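Local coordinates for TOG array regulator of axonemal microtubules protein 1 (Mus musculus, PDB 5DN7) that binds microtubules and promotes their polymerization through its TOG regions, supporting ciliogenesis and the control of cilium length, at residues 88-93 / 106-111. Numbering follows the deposited sequence.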
ATOM      1  N   GLN A  88      -8.676   0.592  11.103  1.00 21.05           N
ATOM      2  CA  GLN A  88      -8.346   1.617  12.087  1.00 20.09           C
ATOM      3  C   GLN A  88      -7.579   1.054  13.295  1.00 24.20           C
ATOM      4  O   GLN A  88      -6.596   1.658  13.787  1.00 24.99           O
ATOM      5  CB  GLN A  88      -9.609   2.306  12.554  1.00 23.23           C
ATOM      6  CG  GLN A  88     -10.163   3.247  11.527  1.00 24.37           C
ATOM      7  CD  GLN A  88     -11.308   4.022  12.075  1.00 29.84           C
ATOM      8  OE1 GLN A  88     -12.279   3.441  12.562  1.00 29.24           O
ATOM      9  NE2 GLN A  88     -11.207   5.346  12.022  1.00 32.34           N
ATOM     10  N   VAL A  89      -8.021  -0.105  13.776  1.00 21.27           N
ATOM     11  CA  VAL A  89      -7.286  -0.763  14.857  1.00 23.39           C
ATOM     12  C   VAL A  89      -5.838  -1.104  14.449  1.00 23.67           C
ATOM     13  O   VAL A  89      -4.901  -0.894  15.201  1.00 30.05           O
ATOM     14  CB  VAL A  89      -8.013  -2.028  15.308  1.00 25.91           C
ATOM     15  CG1 VAL A  89      -7.087  -2.904  16.147  1.00 23.32           C
ATOM     16  CG2 VAL A  89      -9.275  -1.640  16.081  1.00 26.17           C
ATOM     17  N   LEU A  90      -5.675  -1.624  13.246  1.00 23.64           N
ATOM     18  CA  LEU A  90      -4.381  -1.993  12.702  1.00 23.22           C
ATOM     19  C   LEU A  90      -3.481  -0.772  12.538  1.00 19.71           C
ATOM     20  O   LEU A  90      -2.300  -0.823  12.857  1.00 23.64           O
ATOM     21  CB  LEU A  90      -4.568  -2.711  11.363  1.00 18.65           C
ATOM     22  CG  LEU A  90      -3.305  -3.223  10.672  1.00 22.22           C
ATOM     23  CD1 LEU A  90      -2.566  -4.151  11.607  1.00 23.90           C
ATOM     24  CD2 LEU A  90      -3.637  -3.917   9.343  1.00 19.11           C
ATOM     25  N   HIS A  91      -4.043   0.324  12.046  1.00 21.67           N
ATOM     26  CA  HIS A  91      -3.304   1.573  11.928  1.00 21.62           C
ATOM     27  C   HIS A  91      -2.802   2.026  13.288  1.00 26.54           C
ATOM     28  O   HIS A  91      -1.630   2.405  13.437  1.00 19.89           O
ATOM     29  CB  HIS A  91      -4.163   2.684  11.320  1.00 18.39           C
ATOM     30  CG  HIS A  91      -3.446   3.996  11.209  1.00 26.70           C
ATOM     31  ND1 HIS A  91      -4.064   5.212  11.403  1.00 28.24           N
ATOM     32  CD2 HIS A  91      -2.149   4.277  10.925  1.00 29.17           C
ATOM     33  CE1 HIS A  91      -3.181   6.182  11.247  1.00 30.52           C
ATOM     34  NE2 HIS A  91      -2.010   5.637  10.961  1.00 26.45           N
ATOM     35  N   LEU A  92      -3.706   2.009  14.270  1.00 25.45           N
ATOM     36  CA  LEU A  92      -3.336   2.450  15.609  1.00 31.82           C
ATOM     37  C   LEU A  92      -2.234   1.546  16.175  1.00 31.87           C
ATOM     38  O   LEU A  92      -1.260   2.022  16.757  1.00 29.61           O
ATOM     39  CB  LEU A  92      -4.554   2.464  16.530  1.00 34.22           C
ATOM     40  CG  LEU A  92      -4.285   2.847  17.983  1.00 40.05           C
ATOM     41  CD1 LEU A  92      -3.540   4.168  18.054  1.00 41.63           C
ATOM     42  CD2 LEU A  92      -5.614   2.965  18.721  1.00 48.26           C
ATOM     43  N   LEU A  93      -2.379   0.243  15.972  1.00 32.04           N
ATOM     44  CA  LEU A  93      -1.384  -0.718  16.435  1.00 25.87           C
ATOM     45  C   LEU A  93      -0.024  -0.390  15.836  1.00 22.09           C
ATOM     46  O   LEU A  93       0.969  -0.311  16.548  1.00 27.66           O
ATOM     47  CB  LEU A  93      -1.791  -2.151  16.080  1.00 25.20           C
ATOM     48  CG  LEU A  93      -0.729  -3.240  16.328  1.00 27.60           C
ATOM     49  CD1 LEU A  93      -0.382  -3.394  17.815  1.00 24.39           C
ATOM     50  CD2 LEU A  93      -1.141  -4.577  15.726  1.00 23.72           C
ATOM     51  N   GLY A 106       5.874  -8.098   7.230  1.00 41.84           N
ATOM     52  CA  GLY A 106       5.253  -9.073   6.347  1.00 37.66           C
ATOM     53  C   GLY A 106       3.765  -9.255   6.569  1.00 39.41           C
ATOM     54  O   GLY A 106       2.970  -9.068   5.637  1.00 38.39           O
ATOM     55  N   PRO A 107       3.381  -9.660   7.793  1.00 39.42           N
ATOM     56  CA  PRO A 107       1.979  -9.748   8.207  1.00 32.86           C
ATOM     57  C   PRO A 107       1.183  -8.453   7.984  1.00 26.18           C
ATOM     58  O   PRO A 107       0.083  -8.515   7.441  1.00 27.45           O
ATOM     59  CB  PRO A 107       2.084 -10.070   9.701  1.00 32.18           C
ATOM     60  CG  PRO A 107       3.312 -10.851   9.816  1.00 35.25           C
ATOM     61  CD  PRO A 107       4.274 -10.277   8.791  1.00 38.64           C
ATOM     62  N   VAL A 108       1.714  -7.306   8.390  1.00 27.67           N
ATOM     63  CA  VAL A 108       0.965  -6.064   8.233  1.00 23.69           C
ATOM     64  C   VAL A 108       0.758  -5.783   6.741  1.00 25.57           C
ATOM     65  O   VAL A 108      -0.330  -5.376   6.328  1.00 20.97           O
ATOM     66  CB  VAL A 108       1.653  -4.868   8.933  1.00 25.39           C
ATOM     67  CG1 VAL A 108       0.949  -3.540   8.580  1.00 16.72           C
ATOM     68  CG2 VAL A 108       1.645  -5.062  10.438  1.00 20.83           C
ATOM     69  N   ILE A 109       1.775  -6.039   5.919  1.00 29.81           N
ATOM     70  CA  ILE A 109       1.603  -5.819   4.480  1.00 32.29           C
ATOM     71  C   ILE A 109       0.609  -6.822   3.850  1.00 25.32           C
ATOM     72  O   ILE A 109      -0.168  -6.439   2.983  1.00 21.01           O
ATOM     73  CB  ILE A 109       2.959  -5.851   3.723  1.00 34.05           C
ATOM     74  CG1 ILE A 109       3.681  -4.516   3.908  1.00 32.59           C
ATOM     75  CG2 ILE A 109       2.753  -6.079   2.226  1.00 26.77           C
ATOM     76  CD1 ILE A 109       4.991  -4.380   3.096  1.00 38.42           C
ATOM     77  N   ALA A 110       0.596  -8.079   4.292  1.00 24.09           N
ATOM     78  CA  ALA A 110      -0.374  -9.029   3.741  1.00 26.84           C
ATOM     79  C   ALA A 110      -1.794  -8.567   4.096  1.00 30.42           C
ATOM     80  O   ALA A 110      -2.717  -8.528   3.231  1.00 27.33           O
ATOM     81  CB  ALA A 110      -0.116 -10.432   4.259  1.00 26.74           C
ATOM     82  N   ALA A 111      -1.948  -8.179   5.364  1.00 27.62           N
ATOM     83  CA  ALA A 111      -3.224  -7.645   5.842  1.00 30.75           C
ATOM     84  C   ALA A 111      -3.661  -6.451   5.004  1.00 26.49           C
ATOM     85  O   ALA A 111      -4.822  -6.339   4.617  1.00 29.04           O
ATOM     86  CB  ALA A 111      -3.137  -7.260   7.312  1.00 24.59           C
TER
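Leu90 reaches from helix 80-97 to helix 105-114 of the TOG 2 solenoid, meeting Ala111 and approaching Val108 in a seam between predicted HEAT repeats 5 and 6. Its CD2 lies 3.9 Å from Ala111 CB, a methyl-to-methyl van der Waals contact. The other branch comes less close, with CD1 4.5 Å from Val108 CG2. Both partners are on helix 105-114, three residues and so nearly one turn apart. Leucine suits this place because its fork sits far enough from the backbone to send one methyl to each, across 8.1 Å between Leu90 CA and Val108 CA. With CG anti to the backbone N (chi1 -178°), the fork is carried toward helix 105-114; chi2 of 57° leaves CD2 as the straight branch, toward Ala111, and turns CD1 off to the side of Val108. Ala111 points its single methyl at Leu90 and allows a close approach. The CA-CB bond of Val108 runs neither toward helix 80-97 nor away from it, so a short, beta-branched apolar residue fits this buried site. No hydrogen bond crosses between 88-93 and 106-111. Around this first shell, helix 61-74 closes in, where Leu93 rests on Phe67 and Ile68 and Ala111 also touches Tyr72. On helix 105-114, Ile109 turns away to pack on Leu134 of helix 121-138, and the carbonyl O of Val108 accepts a hydrogen bond from Ser112 OG.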